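Local atomic coordinates of extracellular haem-binding protein (Streptomyces reticuli, PDB entry 3FPW), a protein that binds haem and iron outside the cell, probably degrades haem, and as an oligomer interacts with its cognate two-component sensor kinase. Residues K72-A77 with A185-L190; V88-D94 with V165-A171; R118-T122 with G148-G154. All blocks are in the same frame, centred on the assembly; numbering follows the deposited sequence.

Contact 1 (K72-A77 with A185-L190)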
ATOM      1  N   LYS A  72     -18.317 -25.407   0.629  1.00 15.52           N
ATOM      2  CA  LYS A  72     -18.227 -26.865   0.436  1.00 15.89           C
ATOM      3  C   LYS A  72     -16.970 -27.200  -0.365  1.00 15.35           C
ATOM      4  O   LYS A  72     -16.244 -28.146  -0.013  1.00 15.19           O
ATOM      5  CB  LYS A  72     -19.500 -27.351  -0.279  1.00 17.02           C
ATOM      6  CG  LYS A  72     -19.518 -28.812  -0.714  1.00 20.87           C
ATOM      7  CD  LYS A  72     -20.917 -29.250  -1.170  1.00 25.27           C
ATOM      8  CE  LYS A  72     -21.278 -28.697  -2.551  1.00 27.92           C
ATOM      9  NZ  LYS A  72     -22.439 -29.431  -3.189  1.00 29.76           N
ATOM     10  N   ALA A  73     -16.718 -26.440  -1.432  1.00 15.40           N
ATOM     11  CA  ALA A  73     -15.569 -26.693  -2.294  1.00 14.95           C
ATOM     12  C   ALA A  73     -14.251 -26.432  -1.540  1.00 14.62           C
ATOM     13  O   ALA A  73     -13.294 -27.215  -1.608  1.00 14.87           O
ATOM     14  CB  ALA A  73     -15.648 -25.820  -3.566  1.00 15.03           C
ATOM     15  N   ALA A  74     -14.191 -25.319  -0.827  1.00 14.62           N
ATOM     16  CA  ALA A  74     -12.981 -24.989  -0.090  1.00 14.31           C
ATOM     17  C   ALA A  74     -12.680 -26.079   0.919  1.00 14.49           C
ATOM     18  O   ALA A  74     -11.547 -26.535   1.034  1.00 14.04           O
ATOM     19  CB  ALA A  74     -13.143 -23.647   0.604  1.00 14.89           C
ATOM     20  N   ARG A  75     -13.704 -26.491   1.653  1.00 14.73           N
ATOM     21  CA  ARG A  75     -13.537 -27.511   2.675  1.00 15.27           C
ATOM     22  C   ARG A  75     -13.069 -28.827   2.057  1.00 15.09           C
ATOM     23  O   ARG A  75     -12.245 -29.536   2.643  1.00 16.17           O
ATOM     24  CB  ARG A  75     -14.846 -27.672   3.474  1.00 14.86           C
ATOM     25  CG  ARG A  75     -15.086 -26.493   4.385  1.00 15.61           C
ATOM     26  CD  ARG A  75     -16.356 -26.669   5.190  1.00 16.53           C
ATOM     27  NE  ARG A  75     -16.171 -27.671   6.242  1.00 21.65           N
ATOM     28  CZ  ARG A  75     -17.108 -28.533   6.616  1.00 25.49           C
ATOM     29  NH1 ARG A  75     -18.275 -28.552   5.987  1.00 28.54           N
ATOM     30  NH2 ARG A  75     -16.864 -29.400   7.587  1.00 26.33           N
ATOM     31  N   ALA A  76     -13.572 -29.155   0.872  1.00 15.83           N
ATOM     32  CA  ALA A  76     -13.175 -30.403   0.204  1.00 15.57           C
ATOM     33  C   ALA A  76     -11.707 -30.375  -0.195  1.00 16.05           C
ATOM     34  O   ALA A  76     -11.019 -31.382  -0.147  1.00 16.90           O
ATOM     35  CB  ALA A  76     -14.056 -30.648  -1.005  1.00 15.89           C
ATOM     36  N   ALA A  77     -11.220 -29.215  -0.592  1.00 15.59           N
ATOM     37  CA  ALA A  77      -9.817 -29.087  -0.956  1.00 15.49           C
ATOM     38  C   ALA A  77      -8.961 -29.267   0.289  1.00 16.55           C
ATOM     39  O   ALA A  77      -7.970 -29.986   0.259  1.00 16.55           O
ATOM     40  CB  ALA A  77      -9.558 -27.738  -1.624  1.00 15.78           C
ATOM     41  N   ALA A 185      -9.821 -31.328  -6.387  1.00 18.63           N
ATOM     42  CA  ALA A 185     -10.633 -32.106  -5.452  1.00 19.46           C
ATOM     43  C   ALA A 185     -11.737 -31.259  -4.831  1.00 19.78           C
ATOM     44  O   ALA A 185     -12.846 -31.736  -4.594  1.00 20.10           O
ATOM     45  CB  ALA A 185      -9.751 -32.709  -4.357  1.00 19.93           C
ATOM     46  N   GLY A 186     -11.426 -29.990  -4.565  1.00 19.15           N
ATOM     47  CA  GLY A 186     -12.443 -29.057  -4.095  1.00 19.31           C
ATOM     48  C   GLY A 186     -13.496 -28.766  -5.156  1.00 19.07           C
ATOM     49  O   GLY A 186     -14.692 -28.821  -4.887  1.00 19.28           O
ATOM     50  N   ALA A 187     -13.070 -28.479  -6.380  1.00 18.94           N
ATOM     51  CA  ALA A 187     -14.031 -28.242  -7.452  1.00 20.06           C
ATOM     52  C   ALA A 187     -14.922 -29.449  -7.721  1.00 20.24           C
ATOM     53  O   ALA A 187     -16.090 -29.298  -8.091  1.00 20.23           O
ATOM     54  CB  ALA A 187     -13.319 -27.856  -8.725  1.00 20.91           C
ATOM     55  N   ALA A 188     -14.361 -30.641  -7.519  1.00 19.79           N
ATOM     56  CA  ALA A 188     -15.036 -31.896  -7.878  1.00 20.58           C
ATOM     57  C   ALA A 188     -16.335 -32.133  -7.123  1.00 21.22           C
ATOM     58  O   ALA A 188     -17.171 -32.938  -7.569  1.00 22.13           O
ATOM     59  CB  ALA A 188     -14.090 -33.080  -7.661  1.00 21.19           C
ATOM     60  N   VAL A 189     -16.502 -31.473  -5.982  1.00 20.76           N
ATOM     61  CA  VAL A 189     -17.702 -31.683  -5.195  1.00 21.21           C
ATOM     62  C   VAL A 189     -18.850 -30.832  -5.657  1.00 21.89           C
ATOM     63  O   VAL A 189     -19.970 -30.990  -5.152  1.00 22.41           O
ATOM     64  CB  VAL A 189     -17.481 -31.468  -3.705  1.00 20.92           C
ATOM     65  CG1 VAL A 189     -16.350 -32.362  -3.215  1.00 21.76           C
ATOM     66  CG2 VAL A 189     -17.205 -29.999  -3.437  1.00 21.24           C
ATOM     67  N   LEU A 190     -18.590 -29.968  -6.631  1.00 21.99           N
ATOM     68  CA  LEU A 190     -19.630 -29.111  -7.188  1.00 23.06           C
ATOM     69  C   LEU A 190     -20.259 -29.763  -8.418  1.00 23.78           C
ATOM     70  O   LEU A 190     -19.692 -30.690  -9.002  1.00 24.02           O
ATOM     71  CB  LEU A 190     -19.044 -27.754  -7.579  1.00 22.53           C
ATOM     72  CG  LEU A 190     -18.389 -26.980  -6.432  1.00 22.33           C
ATOM     73  CD1 LEU A 190     -17.751 -25.717  -6.993  1.00 22.68           C
ATOM     74  CD2 LEU A 190     -19.424 -26.625  -5.397  1.00 23.28           C
TER

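Contact 2 (V88-D94 with V165-A171)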
ATOM      1  N   VAL A  88      -2.310 -26.796   3.882  1.00 15.55           N
ATOM      2  CA  VAL A  88      -2.523 -25.849   2.784  1.00 14.46           C
ATOM      3  C   VAL A  88      -3.456 -24.748   3.217  1.00 13.71           C
ATOM      4  O   VAL A  88      -4.181 -24.891   4.205  1.00 14.18           O
ATOM      5  CB  VAL A  88      -3.117 -26.522   1.528  1.00 13.79           C
ATOM      6  CG1 VAL A  88      -2.177 -27.648   1.026  1.00 14.08           C
ATOM      7  CG2 VAL A  88      -4.576 -27.038   1.763  1.00 14.26           C
ATOM      8  N   SER A  89      -3.414 -23.636   2.496  1.00 13.78           N
ATOM      9  CA  SER A  89      -4.474 -22.654   2.559  1.00 13.71           C
ATOM     10  C   SER A  89      -5.280 -22.766   1.280  1.00 13.04           C
ATOM     11  O   SER A  89      -4.745 -23.142   0.217  1.00 13.27           O
ATOM     12  CB  SER A  89      -3.924 -21.215   2.685  1.00 14.22           C
ATOM     13  OG  SER A  89      -3.219 -21.009   3.902  1.00 15.41           O
ATOM     14  N   VAL A  90      -6.557 -22.399   1.359  1.00 13.26           N
ATOM     15  CA  VAL A  90      -7.457 -22.526   0.220  1.00 13.90           C
ATOM     16  C   VAL A  90      -8.263 -21.241   0.105  1.00 13.63           C
ATOM     17  O   VAL A  90      -8.706 -20.673   1.108  1.00 14.66           O
ATOM     18  CB  VAL A  90      -8.413 -23.749   0.376  1.00 13.52           C
ATOM     19  CG1 VAL A  90      -9.321 -23.885  -0.846  1.00 15.64           C
ATOM     20  CG2 VAL A  90      -7.610 -25.029   0.551  1.00 12.62           C
ATOM     21  N   ALA A  91      -8.433 -20.765  -1.121  1.00 12.59           N
ATOM     22  CA  ALA A  91      -9.279 -19.591  -1.339  1.00 12.55           C
ATOM     23  C   ALA A  91     -10.255 -19.865  -2.446  1.00 12.85           C
ATOM     24  O   ALA A  91      -9.892 -20.506  -3.449  1.00 12.53           O
ATOM     25  CB  ALA A  91      -8.443 -18.378  -1.707  1.00 12.40           C
ATOM     26  N   VAL A  92     -11.467 -19.310  -2.325  1.00 12.54           N
ATOM     27  CA  VAL A  92     -12.377 -19.302  -3.471  1.00 13.00           C
ATOM     28  C   VAL A  92     -12.646 -17.842  -3.822  1.00 12.98           C
ATOM     29  O   VAL A  92     -13.042 -17.057  -2.957  1.00 13.70           O
ATOM     30  CB  VAL A  92     -13.703 -20.038  -3.161  1.00 13.71           C
ATOM     31  CG1 VAL A  92     -14.666 -19.989  -4.346  1.00 12.73           C
ATOM     32  CG2 VAL A  92     -13.434 -21.496  -2.721  1.00 13.53           C
ATOM     33  N   VAL A  93     -12.382 -17.479  -5.074  1.00 12.67           N
ATOM     34  CA  VAL A  93     -12.501 -16.098  -5.535  1.00 12.61           C
ATOM     35  C   VAL A  93     -13.539 -16.029  -6.671  1.00 12.73           C
ATOM     36  O   VAL A  93     -13.530 -16.820  -7.614  1.00 13.21           O
ATOM     37  CB  VAL A  93     -11.115 -15.548  -6.009  1.00 12.38           C
ATOM     38  CG1 VAL A  93     -11.256 -14.156  -6.640  1.00 11.66           C
ATOM     39  CG2 VAL A  93     -10.109 -15.517  -4.842  1.00 12.14           C
ATOM     40  N   ASP A  94     -14.470 -15.096  -6.556  1.00 13.08           N
ATOM     41  CA  ASP A  94     -15.505 -14.908  -7.568  1.00 13.38           C
ATOM     42  C   ASP A  94     -14.908 -14.340  -8.864  1.00 13.58           C
ATOM     43  O   ASP A  94     -13.875 -13.660  -8.854  1.00 13.45           O
ATOM     44  CB  ASP A  94     -16.540 -13.901  -7.005  1.00 13.38           C
ATOM     45  CG  ASP A  94     -17.864 -13.934  -7.759  1.00 13.66           C
ATOM     46  OD1 ASP A  94     -18.800 -14.616  -7.266  1.00 16.28           O
ATOM     47  OD2 ASP A  94     -17.956 -13.319  -8.849  1.00 15.42           O
ATOM     48  N   VAL A 165     -17.184 -18.622 -13.201  1.00 16.36           N
ATOM     49  CA  VAL A 165     -17.869 -17.952 -12.078  1.00 16.34           C
ATOM     50  C   VAL A 165     -17.024 -17.874 -10.808  1.00 15.73           C
ATOM     51  O   VAL A 165     -17.264 -17.026  -9.948  1.00 15.63           O
ATOM     52  CB  VAL A 165     -19.259 -18.564 -11.754  1.00 16.86           C
ATOM     53  CG1 VAL A 165     -20.248 -18.346 -12.914  1.00 17.26           C
ATOM     54  CG2 VAL A 165     -19.113 -20.041 -11.427  1.00 17.18           C
ATOM     55  N   ALA A 166     -16.037 -18.752 -10.686  1.00 14.72           N
ATOM     56  CA  ALA A 166     -15.182 -18.734  -9.512  1.00 14.00           C
ATOM     57  C   ALA A 166     -13.846 -19.389  -9.837  1.00 14.10           C
ATOM     58  O   ALA A 166     -13.721 -20.129 -10.817  1.00 14.73           O
ATOM     59  CB  ALA A 166     -15.856 -19.468  -8.353  1.00 14.81           C
ATOM     60  N   GLY A 167     -12.859 -19.110  -9.007  1.00 13.59           N
ATOM     61  CA  GLY A 167     -11.605 -19.871  -9.046  1.00 13.61           C
ATOM     62  C   GLY A 167     -11.366 -20.437  -7.668  1.00 13.12           C
ATOM     63  O   GLY A 167     -11.682 -19.792  -6.669  1.00 12.56           O
ATOM     64  N   ILE A 168     -10.794 -21.640  -7.597  1.00 12.95           N
ATOM     65  CA  ILE A 168     -10.368 -22.225  -6.336  1.00 13.63           C
ATOM     66  C   ILE A 168      -8.846 -22.304  -6.373  1.00 13.59           C
ATOM     67  O   ILE A 168      -8.279 -22.818  -7.349  1.00 14.57           O
ATOM     68  CB  ILE A 168     -10.931 -23.636  -6.167  1.00 13.72           C
ATOM     69  CG1 ILE A 168     -12.456 -23.584  -6.187  1.00 15.58           C
ATOM     70  CG2 ILE A 168     -10.408 -24.236  -4.864  1.00 15.16           C
ATOM     71  CD1 ILE A 168     -13.131 -24.959  -6.219  1.00 17.83           C
ATOM     72  N   GLY A 169      -8.199 -21.743  -5.355  1.00 12.64           N
ATOM     73  CA  GLY A 169      -6.742 -21.710  -5.283  1.00 13.29           C
ATOM     74  C   GLY A 169      -6.225 -22.379  -4.025  1.00 12.70           C
ATOM     75  O   GLY A 169      -6.822 -22.264  -2.975  1.00 13.64           O
ATOM     76  N   VAL A 170      -5.124 -23.125  -4.149  1.00 12.90           N
ATOM     77  CA  VAL A 170      -4.545 -23.860  -3.025  1.00 12.31           C
ATOM     78  C   VAL A 170      -3.076 -23.606  -3.024  1.00 11.69           C
ATOM     79  O   VAL A 170      -2.448 -23.549  -4.094  1.00 12.65           O
ATOM     80  CB  VAL A 170      -4.783 -25.377  -3.160  1.00 12.73           C
ATOM     81  CG1 VAL A 170      -4.092 -26.169  -2.017  1.00 12.83           C
ATOM     82  CG2 VAL A 170      -6.273 -25.639  -3.139  1.00 13.63           C
ATOM     83  N   ALA A 171      -2.525 -23.424  -1.842  1.00 12.01           N
ATOM     84  CA  ALA A 171      -1.076 -23.247  -1.746  1.00 12.77           C
ATOM     85  C   ALA A 171      -0.564 -23.863  -0.460  1.00 13.20           C
ATOM     86  O   ALA A 171      -1.329 -24.012   0.490  1.00 14.01           O
ATOM     87  CB  ALA A 171      -0.743 -21.731  -1.799  1.00 12.70           C
TER
HETATM   88  O   HOH W   1     -18.848 -17.285  -7.701  1.00 16.19           O

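Contact 3 (R118-T122 with G148-G154). With PO4 (phosphate ion), chain G; PO4 (phosphate ion), chain E; PO4 (phosphate ion), chain D.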
ATOM      1  N   ARG A 118      -4.312 -15.417  -4.725  1.00 13.45           N
ATOM      2  CA  ARG A 118      -3.896 -14.936  -6.034  1.00 13.79           C
ATOM      3  C   ARG A 118      -4.052 -15.993  -7.108  1.00 13.25           C
ATOM      4  O   ARG A 118      -4.408 -15.662  -8.237  1.00 14.25           O
ATOM      5  CB  ARG A 118      -2.480 -14.388  -5.990  1.00 14.60           C
ATOM      6  CG  ARG A 118      -2.416 -13.149  -5.139  1.00 16.55           C
ATOM      7  CD  ARG A 118      -1.027 -12.536  -5.168  1.00 19.64           C
ATOM      8  NE  ARG A 118      -1.086 -11.188  -4.611  1.00 26.17           N
ATOM      9  CZ  ARG A 118      -0.667 -10.103  -5.241  1.00 26.52           C
ATOM     10  NH1 ARG A 118      -0.092 -10.194  -6.449  1.00 28.41           N
ATOM     11  NH2 ARG A 118      -0.786  -8.929  -4.641  1.00 32.66           N
ATOM     12  N   LYS A 119      -3.760 -17.251  -6.772  1.00 12.22           N
ATOM     13  CA  LYS A 119      -3.985 -18.319  -7.743  1.00 11.74           C
ATOM     14  C   LYS A 119      -5.446 -18.417  -8.152  1.00 12.06           C
ATOM     15  O   LYS A 119      -5.746 -18.594  -9.328  1.00 12.56           O
ATOM     16  CB  LYS A 119      -3.532 -19.683  -7.214  1.00 11.95           C
ATOM     17  CG  LYS A 119      -2.026 -19.768  -7.047  1.00 12.10           C
ATOM     18  CD  LYS A 119      -1.660 -21.161  -6.599  1.00 12.56           C
ATOM     19  CE  LYS A 119      -0.226 -21.259  -6.089  1.00 13.35           C
ATOM     20  NZ  LYS A 119       0.070 -22.634  -5.539  1.00 14.18           N
ATOM     21  N   ALA A 120      -6.344 -18.360  -7.175  1.00 12.11           N
ATOM     22  CA  ALA A 120      -7.769 -18.400  -7.473  1.00 12.60           C
ATOM     23  C   ALA A 120      -8.200 -17.232  -8.390  1.00 13.13           C
ATOM     24  O   ALA A 120      -8.970 -17.424  -9.351  1.00 14.07           O
ATOM     25  CB  ALA A 120      -8.575 -18.398  -6.159  1.00 11.89           C
ATOM     26  N   PHE A 121      -7.739 -16.032  -8.067  1.00 12.51           N
ATOM     27  CA  PHE A 121      -8.048 -14.856  -8.866  1.00 13.00           C
ATOM     28  C   PHE A 121      -7.540 -15.065 -10.305  1.00 13.86           C
ATOM     29  O   PHE A 121      -8.186 -14.693 -11.280  1.00 14.14           O
ATOM     30  CB  PHE A 121      -7.316 -13.656  -8.221  1.00 13.22           C
ATOM     31  CG  PHE A 121      -7.509 -12.345  -8.947  1.00 12.19           C
ATOM     32  CD1 PHE A 121      -6.560 -11.876  -9.862  1.00 14.95           C
ATOM     33  CD2 PHE A 121      -8.634 -11.564  -8.698  1.00 13.83           C
ATOM     34  CE1 PHE A 121      -6.743 -10.656 -10.532  1.00 14.44           C
ATOM     35  CE2 PHE A 121      -8.800 -10.337  -9.350  1.00 15.88           C
ATOM     36  CZ  PHE A 121      -7.866  -9.900 -10.267  1.00 15.09           C
ATOM     37  N   THR A 122      -6.361 -15.665 -10.438  1.00 14.04           N
ATOM     38  CA  THR A 122      -5.740 -15.800 -11.750  1.00 13.70           C
ATOM     39  C   THR A 122      -6.497 -16.809 -12.595  1.00 13.71           C
ATOM     40  O   THR A 122      -6.770 -16.579 -13.793  1.00 14.76           O
ATOM     41  CB  THR A 122      -4.275 -16.184 -11.597  1.00 13.03           C
ATOM     42  OG1 THR A 122      -3.640 -15.155 -10.829  1.00 13.98           O
ATOM     43  CG2 THR A 122      -3.601 -16.292 -12.951  1.00 14.89           C
ATOM     44  N   GLY A 148      -2.269  -8.444  -9.041  1.00 17.40           N
ATOM     45  CA  GLY A 148      -3.155  -9.365  -8.320  1.00 17.39           C
ATOM     46  C   GLY A 148      -3.027 -10.810  -8.770  1.00 16.30           C
ATOM     47  O   GLY A 148      -3.669 -11.702  -8.216  1.00 17.55           O
ATOM     48  N   THR A 149      -2.175 -11.038  -9.763  1.00 16.19           N
ATOM     49  CA  THR A 149      -2.014 -12.381 -10.343  1.00 15.42           C
ATOM     50  C   THR A 149      -0.870 -13.227  -9.761  1.00 15.40           C
ATOM     51  O   THR A 149       0.075 -12.714  -9.148  1.00 15.95           O
ATOM     52  CB  THR A 149      -1.843 -12.319 -11.868  1.00 16.20           C
ATOM     53  OG1 THR A 149      -0.621 -11.645 -12.178  1.00 16.80           O
ATOM     54  CG2 THR A 149      -3.029 -11.552 -12.506  1.00 15.15           C
ATOM     55  N   LEU A 150      -0.975 -14.534  -9.951  1.00 14.63           N
ATOM     56  CA  LEU A 150       0.092 -15.458  -9.599  1.00 14.68           C
ATOM     57  C   LEU A 150       0.019 -16.620 -10.559  1.00 14.77           C
ATOM     58  O   LEU A 150      -0.893 -17.436 -10.488  1.00 14.91           O
ATOM     59  CB  LEU A 150      -0.054 -15.922  -8.145  1.00 15.09           C
ATOM     60  CG  LEU A 150       1.031 -16.889  -7.693  1.00 12.92           C
ATOM     61  CD1 LEU A 150       2.428 -16.372  -7.975  1.00 13.98           C
ATOM     62  CD2 LEU A 150       0.848 -17.182  -6.181  1.00 14.66           C
ATOM     63  N   PHE A 151       0.979 -16.676 -11.478  1.00 15.03           N
ATOM     64  CA  PHE A 151       0.972 -17.661 -12.550  1.00 14.16           C
ATOM     65  C   PHE A 151       1.746 -18.912 -12.113  1.00 14.91           C
ATOM     66  O   PHE A 151       2.857 -19.198 -12.578  1.00 15.59           O
ATOM     67  CB  PHE A 151       1.600 -17.033 -13.785  1.00 15.24           C
ATOM     68  CG  PHE A 151       0.662 -16.131 -14.527  1.00 13.90           C
ATOM     69  CD1 PHE A 151       0.368 -14.854 -14.058  1.00 13.73           C
ATOM     70  CD2 PHE A 151       0.031 -16.570 -15.686  1.00 15.05           C
ATOM     71  CE1 PHE A 151      -0.505 -14.014 -14.746  1.00 15.53           C
ATOM     72  CE2 PHE A 151      -0.854 -15.728 -16.372  1.00 15.99           C
ATOM     73  CZ  PHE A 151      -1.129 -14.460 -15.905  1.00 15.43           C
ATOM     74  N   LEU A 152       1.159 -19.645 -11.190  1.00 13.58           N
ATOM     75  CA  LEU A 152       1.833 -20.747 -10.529  1.00 15.21           C
ATOM     76  C   LEU A 152       0.767 -21.794 -10.245  1.00 14.89           C
ATOM     77  O   LEU A 152      -0.312 -21.463  -9.736  1.00 14.76           O
ATOM     78  CB  LEU A 152       2.443 -20.228  -9.225  1.00 14.07           C
ATOM     79  CG  LEU A 152       3.121 -21.236  -8.316  1.00 14.87           C
ATOM     80  CD1 LEU A 152       4.376 -21.821  -8.998  1.00 16.20           C
ATOM     81  CD2 LEU A 152       3.453 -20.560  -6.995  1.00 16.25           C
ATOM     82  N   ALA A 153       1.043 -23.036 -10.646  1.00 15.03           N
ATOM     83  CA  ALA A 153       0.102 -24.145 -10.479  1.00 14.54           C
ATOM     84  C   ALA A 153      -0.563 -24.158  -9.100  1.00 14.67           C
ATOM     85  O   ALA A 153       0.088 -23.960  -8.074  1.00 15.17           O
ATOM     86  CB  ALA A 153       0.825 -25.473 -10.727  1.00 15.48           C
ATOM     87  N   GLY A 154      -1.874 -24.386  -9.109  1.00 14.48           N
ATOM     88  CA  GLY A 154      -2.629 -24.523  -7.893  1.00 13.91           C
ATOM     89  C   GLY A 154      -3.987 -23.841  -7.907  1.00 13.99           C
ATOM     90  O   GLY A 154      -4.742 -23.952  -6.921  1.00 13.25           O
TER
HETATM   91  P   PO4 G 162      -0.192  -6.429  -6.706  1.00 51.18           P
HETATM   92  O1  PO4 G 162       0.052  -7.604  -7.631  1.00 49.55           O
HETATM   93  O2  PO4 G 162       0.745  -6.492  -5.520  1.00 51.14           O
HETATM   94  O3  PO4 G 162       0.047  -5.154  -7.485  1.00 51.47           O
HETATM   95  O4  PO4 G 162      -1.620  -6.450  -6.207  1.00 51.47           O
HETATM   96  P   PO4 E 160      -4.119 -10.533  -2.532  1.00 65.27           P
HETATM   97  O1  PO4 E 160      -5.114 -11.662  -2.394  1.00 62.68           O
HETATM   98  O2  PO4 E 160      -2.723 -10.997  -2.149  1.00 62.16           O
HETATM   99  O3  PO4 E 160      -4.098 -10.049  -3.967  1.00 62.11           O
HETATM  100  O4  PO4 E 160      -4.548  -9.404  -1.617  1.00 63.08           O
HETATM  101  P   PO4 D 159       2.902 -22.421  -2.904  1.00 30.06           P
HETATM  102  O1  PO4 D 159       2.199 -23.732  -2.571  1.00 27.87           O
HETATM  103  O2  PO4 D 159       4.341 -22.767  -3.199  1.00 32.62           O
HETATM  104  O3  PO4 D 159       2.268 -21.924  -4.163  1.00 31.20           O
HETATM  105  O4  PO4 D 159       2.842 -21.305  -1.835  1.00 26.57           O
HETATM  106  O   HOH W   2       1.598 -12.664  -6.906  1.00 28.40           O

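Contact 1 (K72-A77 with A185-L190)
Val189 lays its two methyl groups across helix 67-83: CG1 lies 3.6 Å from Ala76 CB, while CG2 lies 3.9 Å from Ala73 CA and 3.8 Å from Lys72 CG. One turn of that helix, Lys72 to Ala76, is thus spanned by a single valine of the chain's C-terminal end. One residue on, Leu190 reaches back with its m, t rotamer to put CD1 4.0 Å from Ala73 CB and CD2 4.0 Å from Lys72 CE. A type I turn from Ala187 to Leu190, with Leu190 N to Ala187 O at 3.0 Å, brings the leucine round.

The closest approach is made by backbone. Gly186 CA sits 3.2 Å from Ala73 O and 3.7 Å from Ala77 N, and the Ala77 and Gly186 CA atoms are 4.1 Å apart. A modelled CB on Gly186 would fall 2.6 Å from Ala73 O, a clash, so the missing side chain is what permits this proximity. A CA-H...O contact from Ala73 CA to Gly186 O (3.5 Å, 128° at the hydrogen) adds a weak polar element to a mainly van der Waals interface of 329 Å².

Lys72 extends past this patch, and its NZ forms a salt bridge with Glu58 of a second subunit. Inward, Ala73 and Ala187 both touch Ile168 of strand 163-171. Small residues at a near-touching backbone crossing are characteristic of close glycine/alanine helix packing, which here joins two helices on one face of the antiparallel sheet of this α+β fold.

Contact 2 (V88-D94 with V165-A171)
Six backbone hydrogen bonds join the strands in three reciprocal pairs: Ser89 N to Ala171 O (2.9 Å) with Ala171 N to Ser89 O (3.0 Å), Ala91 N to Gly169 O (2.9 Å) with Gly169 N to Ala91 O (2.8 Å), and Val93 N to Gly167 O (2.9 Å) with Gly167 N to Val93 O (2.8 Å). N-H...O angles between 153° and 171° and an axis angle of 159° establish an antiparallel ladder. Beyond its last rung, a water bridges Asp94 OD1 (2.7 Å) and Val165 O (2.8 Å), while Asp94 OD2 accepts from Asn96 N.

Between these rungs lie the non-hydrogen-bonded pairs, where Val90 CG2 meets Val170 CG2 at 4.0 Å and Val92 CG2 meets Ile168 CG1 at 4.2 Å. Their face packs on helices 67-83 and 176-187. On the other face, Ala91, Val93 and Ala171 touch helix 112-126, and Gly167 and Gly169 offer no side chains to it. Val165 and Ala166 both face Val158, forming a classic beta bulge on the side of strand 155-160. Helices on both faces of these central strands, in an antiparallel sheet ordered 99-104, 89-94, 163-171, 155-160, define the three-layer α/β/α core of the HbpS-like fold.

Contact 3 (R118-T122 with G148-G154)
This is a helix-to-loop contact: residues 148-154, the irregular run leading into strand 155-160, wrap along one side of helix 112-126 and bury 544 Å² against its residues 118-122, both sides summed. Two polar links fix the course of the loop. Thr122 OG1 donates to Arg118 O (2.8 Å) one turn back and accepts from Leu150 N (2.9 Å, 163°), so the hydroxyl relays between helix backbone and loop. Lys119, extended beyond CB, places NZ 2.9 Å from Ala153 O; the same ammonium also meets Asp179 and Val170 O, tying the loop to helix 176-187 and strand 163-171. A CB on Gly154 would lie 2.6 Å from Lys119 NZ, leaving no room for a side chain there.

Phe151 is the centre of an inverse gamma turn. Its ring folds back over the helix to receive Thr122 CG2 in a CH-pi contact, 4.2 Å from the ring centroid and 7° off the normal. Nearer the start of the loop, Gly148 lies over one face of the Arg118 guanidinium, and a water connects Arg118 NH1 (3.0 Å) to Thr149 O (2.7 Å).

Three phosphates, probably from the crystallisation liquor, lie against the basic groups and may mark pockets: Arg118 NH1 and Gly148 N share O1 of the chain G ion at 2.9 and 2.8 Å, Arg118 NE binds O2 of the chain E ion at 3.0 Å, and Lys119 NZ reaches O3 of the chain D ion at 2.7 Å. Thr142 of a neighbouring subunit is hydrogen-bonded to Phe151 O, and Pro147 of that same subunit packs on Arg118.

How the contacts relate
From the N terminus, helix 67-83 supplies the first half of contact 1, and strand 89-94 follows with that of contact 2. Helix 112-126 then opens contact 3, which closes first, at 148-154. Strand 163-171 closes contact 2, and the final helix and its turn close contact 1. The loops nest without crossing. In space, contact 2 is central: Ile168 CD1 is 3.8 Å from Ala73 CB of contact 1, and Gly167 O is 3.4 Å from Ala120 CB of contact 3. Contacts 1 and 3 do not touch, their centres about 18 Å apart, each beside a different face of the sheet.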